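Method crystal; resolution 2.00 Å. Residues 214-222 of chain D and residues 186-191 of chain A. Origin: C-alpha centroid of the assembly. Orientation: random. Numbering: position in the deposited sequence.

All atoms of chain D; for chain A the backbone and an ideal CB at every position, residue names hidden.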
# COMPACT_ATOMS: atom_id res chain seq x y z
N ALA D 214 8.11 27.90 -25.41
CA ALA D 214 7.40 28.54 -26.51
C ALA D 214 5.90 28.57 -26.15
O ALA D 214 5.31 29.63 -25.99
CB ALA D 214 7.66 27.82 -27.84
N GLY D 215 5.30 27.39 -25.99
CA GLY D 215 3.90 27.28 -25.65
C GLY D 215 3.40 26.24 -26.60
O GLY D 215 2.19 26.10 -26.84
N ASP D 216 4.34 25.53 -27.21
CA ASP D 216 3.96 24.41 -27.98
C ASP D 216 3.79 23.35 -26.91
O ASP D 216 4.37 22.27 -26.97
CB ASP D 216 4.99 24.04 -29.05
CG ASP D 216 4.39 23.18 -30.15
OD1 ASP D 216 3.18 22.83 -30.03
OD2 ASP D 216 5.11 22.85 -31.13
N ILE D 217 2.97 23.71 -25.91
CA ILE D 217 2.51 22.79 -24.88
C ILE D 217 2.08 21.45 -25.48
O ILE D 217 2.32 20.42 -24.88
CB ILE D 217 1.37 23.40 -24.06
CG1 ILE D 217 1.86 24.69 -23.38
CG2 ILE D 217 0.81 22.39 -23.05
CD1 ILE D 217 2.81 24.46 -22.20
N GLU D 218 1.52 21.45 -26.69
CA GLU D 218 1.13 20.18 -27.36
C GLU D 218 2.28 19.40 -28.02
O GLU D 218 2.22 18.16 -28.16
CB GLU D 218 -0.03 20.37 -28.35
CG GLU D 218 -1.46 20.03 -27.79
CD GLU D 218 -2.22 21.26 -27.29
OE1 GLU D 218 -1.80 22.41 -27.58
OE2 GLU D 218 -3.27 21.09 -26.63
N ARG D 219 3.34 20.10 -28.44
CA ARG D 219 4.53 19.38 -28.91
C ARG D 219 5.33 18.84 -27.69
O ARG D 219 5.90 17.76 -27.73
CB ARG D 219 5.44 20.28 -29.76
CG ARG D 219 6.80 19.61 -29.96
CD ARG D 219 7.64 20.21 -31.05
NE ARG D 219 8.40 19.17 -31.75
CZ ARG D 219 9.70 18.95 -31.60
NH1 ARG D 219 10.42 19.71 -30.79
NH2 ARG D 219 10.29 17.97 -32.28
N ALA D 220 5.35 19.62 -26.62
CA ALA D 220 5.98 19.18 -25.37
C ALA D 220 5.35 17.88 -24.88
O ALA D 220 6.03 16.92 -24.55
CB ALA D 220 5.86 20.25 -24.35
N ARG D 221 4.02 17.82 -24.91
CA ARG D 221 3.34 16.60 -24.46
C ARG D 221 3.63 15.46 -25.40
O ARG D 221 3.82 14.29 -25.00
CB ARG D 221 1.83 16.84 -24.41
CG ARG D 221 1.11 15.73 -23.72
CD ARG D 221 -0.28 16.18 -23.40
NE ARG D 221 -1.01 16.47 -24.63
CZ ARG D 221 -2.05 17.29 -24.69
NH1 ARG D 221 -2.50 17.91 -23.59
NH2 ARG D 221 -2.66 17.49 -25.85
N SER D 222 3.69 15.78 -26.67
CA SER D 222 4.01 14.76 -27.64
C SER D 222 5.42 14.21 -27.42
O SER D 222 5.64 13.01 -27.56
CB SER D 222 3.88 15.36 -29.06
OG SER D 222 4.14 14.35 -30.01
N UNK A 186 -4.73 22.16 -15.98
CA UNK A 186 -4.80 23.20 -17.03
C UNK A 186 -3.43 23.44 -17.69
O UNK A 186 -3.32 23.58 -18.93
CB UNK A 186 -5.32 24.51 -16.44
N UNK A 187 -2.40 23.47 -16.86
CA UNK A 187 -1.01 23.66 -17.35
C UNK A 187 -0.58 22.61 -18.37
O UNK A 187 0.14 22.90 -19.35
CB UNK A 187 -0.03 23.63 -16.17
N UNK A 188 -1.00 21.36 -18.16
CA UNK A 188 -0.60 20.32 -19.10
C UNK A 188 -1.66 20.12 -20.18
O UNK A 188 -1.52 19.23 -21.03
CB UNK A 188 -0.34 19.00 -18.36
N UNK A 189 -2.68 20.96 -20.17
CA UNK A 189 -3.78 20.88 -21.15
C UNK A 189 -4.50 19.53 -21.20
O UNK A 189 -4.67 18.92 -22.28
CB UNK A 189 -3.23 21.19 -22.54
N UNK A 190 -4.91 19.05 -20.03
CA UNK A 190 -5.94 18.02 -19.98
C UNK A 190 -7.19 18.68 -20.56
O UNK A 190 -7.23 19.89 -20.73
CB UNK A 190 -6.17 17.49 -18.56
N UNK A 191 -8.23 17.89 -20.84
CA UNK A 191 -9.45 18.50 -21.35
C UNK A 191 -10.19 19.30 -20.29
O UNK A 191 -11.07 20.08 -20.60
CB UNK A 191 -10.37 17.42 -21.92

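Position 186 of chain A lies on a helical backbone, and its ideal CB has nothing of chain D within 5.5 Å. The segment of chain D in view therefore sets no rule here, and almost any helix-tolerant side chain would serve. The deposited residue is F186(A), whose ring stays out of reach of chain D.

Position 187 is also helical, with CA-to-CB pointing away from chain D. What it offers the contact is backbone: its carbonyl O sits 3.8 Å from CG2 of I217(D), a plain packing contact. Small or large side chains could be accepted as far as chain D is concerned; the residue is A187(A).

At position 188 CA-to-CB points sideways and the ideal CB again finds no neighbour in chain D. The carbonyl matters more, because NH1 of R221(D) reaches it, and a backbone acceptor leaves the choice of side chain largely free. The residue is V188(A), with chi1 in m. Its O accepts a weak hydrogen bond from R221(D) NH1 at 3.0 Å, while its side chain stays back, the nearest pair being V188(A) CB and R221(D) CD at 5.7 Å.

Position 189 is where chain D dictates terms. Phi and psi of 56 and 51 favour glycine or asparagine, though other residues can pay the cost. CA-to-CB points toward chain D: the ideal CB lies 4.2 Å from CG2 of I217(D) and 4.1 Å from OE2 of E218(D), with NH1 of R221(D) only 3.5 Å away. A glycine would suit the turn but waste the site. A long chain, apolar near its base and positively charged at its tip, could use both the isoleucine and the carboxylate, so lysine or arginine would fit. The deposited R189(A) does this: its CG packs 3.6 Å from I217(D) CG2, the extended chain carries the guanidinium so that one face lies against I217(D) CB, and NH1 forms a salt bridge and hydrogen bond with OE1 of E218(D) at 3.2 Å. R221(D) lies beside the same carboxylate, its NH2 3.7 Å from E218(D) OE2 in a long salt bridge, while its NH1 gives a second weak hydrogen bond, to R189(A) O at 2.7 Å. The turn ending the helix, a Schellman motif, thus presents successive carbonyls to one nitrogen.

Position 190 points its CB away from chain D, leaving the choice open on this side; the side chain of L190(A) starts away, though its end comes nearer, with CD2 5.7 Å from R221(D) NH1.

Position 191 points sideways, and many residues would do. D191(A) makes no contact here, and its OD2 is hydrogen-bonded elsewhere in the structure.

Chain A, residues 186-191: FAVRLD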
# COMPACT_ATOMS: atom_id res chain seq x y z
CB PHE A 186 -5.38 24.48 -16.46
CG PHE A 186 -6.84 24.36 -16.06
CD1 PHE A 186 -7.78 23.77 -16.91
CD2 PHE A 186 -7.28 24.86 -14.84
CE1 PHE A 186 -9.15 23.67 -16.53
CE2 PHE A 186 -8.62 24.77 -14.45
CZ PHE A 186 -9.55 24.18 -15.31
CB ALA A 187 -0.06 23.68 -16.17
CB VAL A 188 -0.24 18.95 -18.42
CG1 VAL A 188 0.93 19.11 -17.43
CG2 VAL A 188 -1.49 18.30 -17.74
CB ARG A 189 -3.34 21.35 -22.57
CG ARG A 189 -2.73 22.74 -22.53
CD ARG A 189 -2.74 23.44 -23.87
NE ARG A 189 -2.30 24.83 -23.71
CZ ARG A 189 -1.84 25.62 -24.70
NH1 ARG A 189 -1.76 25.15 -25.95
NH2 ARG A 189 -1.46 26.87 -24.43
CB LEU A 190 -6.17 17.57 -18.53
CG LEU A 190 -5.02 16.76 -17.90
CD1 LEU A 190 -5.51 16.25 -16.57
CD2 LEU A 190 -4.62 15.60 -18.83
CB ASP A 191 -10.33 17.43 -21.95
CG ASP A 191 -9.67 16.81 -23.13
OD1 ASP A 191 -9.68 17.45 -24.19
OD2 ASP A 191 -9.06 15.74 -22.98
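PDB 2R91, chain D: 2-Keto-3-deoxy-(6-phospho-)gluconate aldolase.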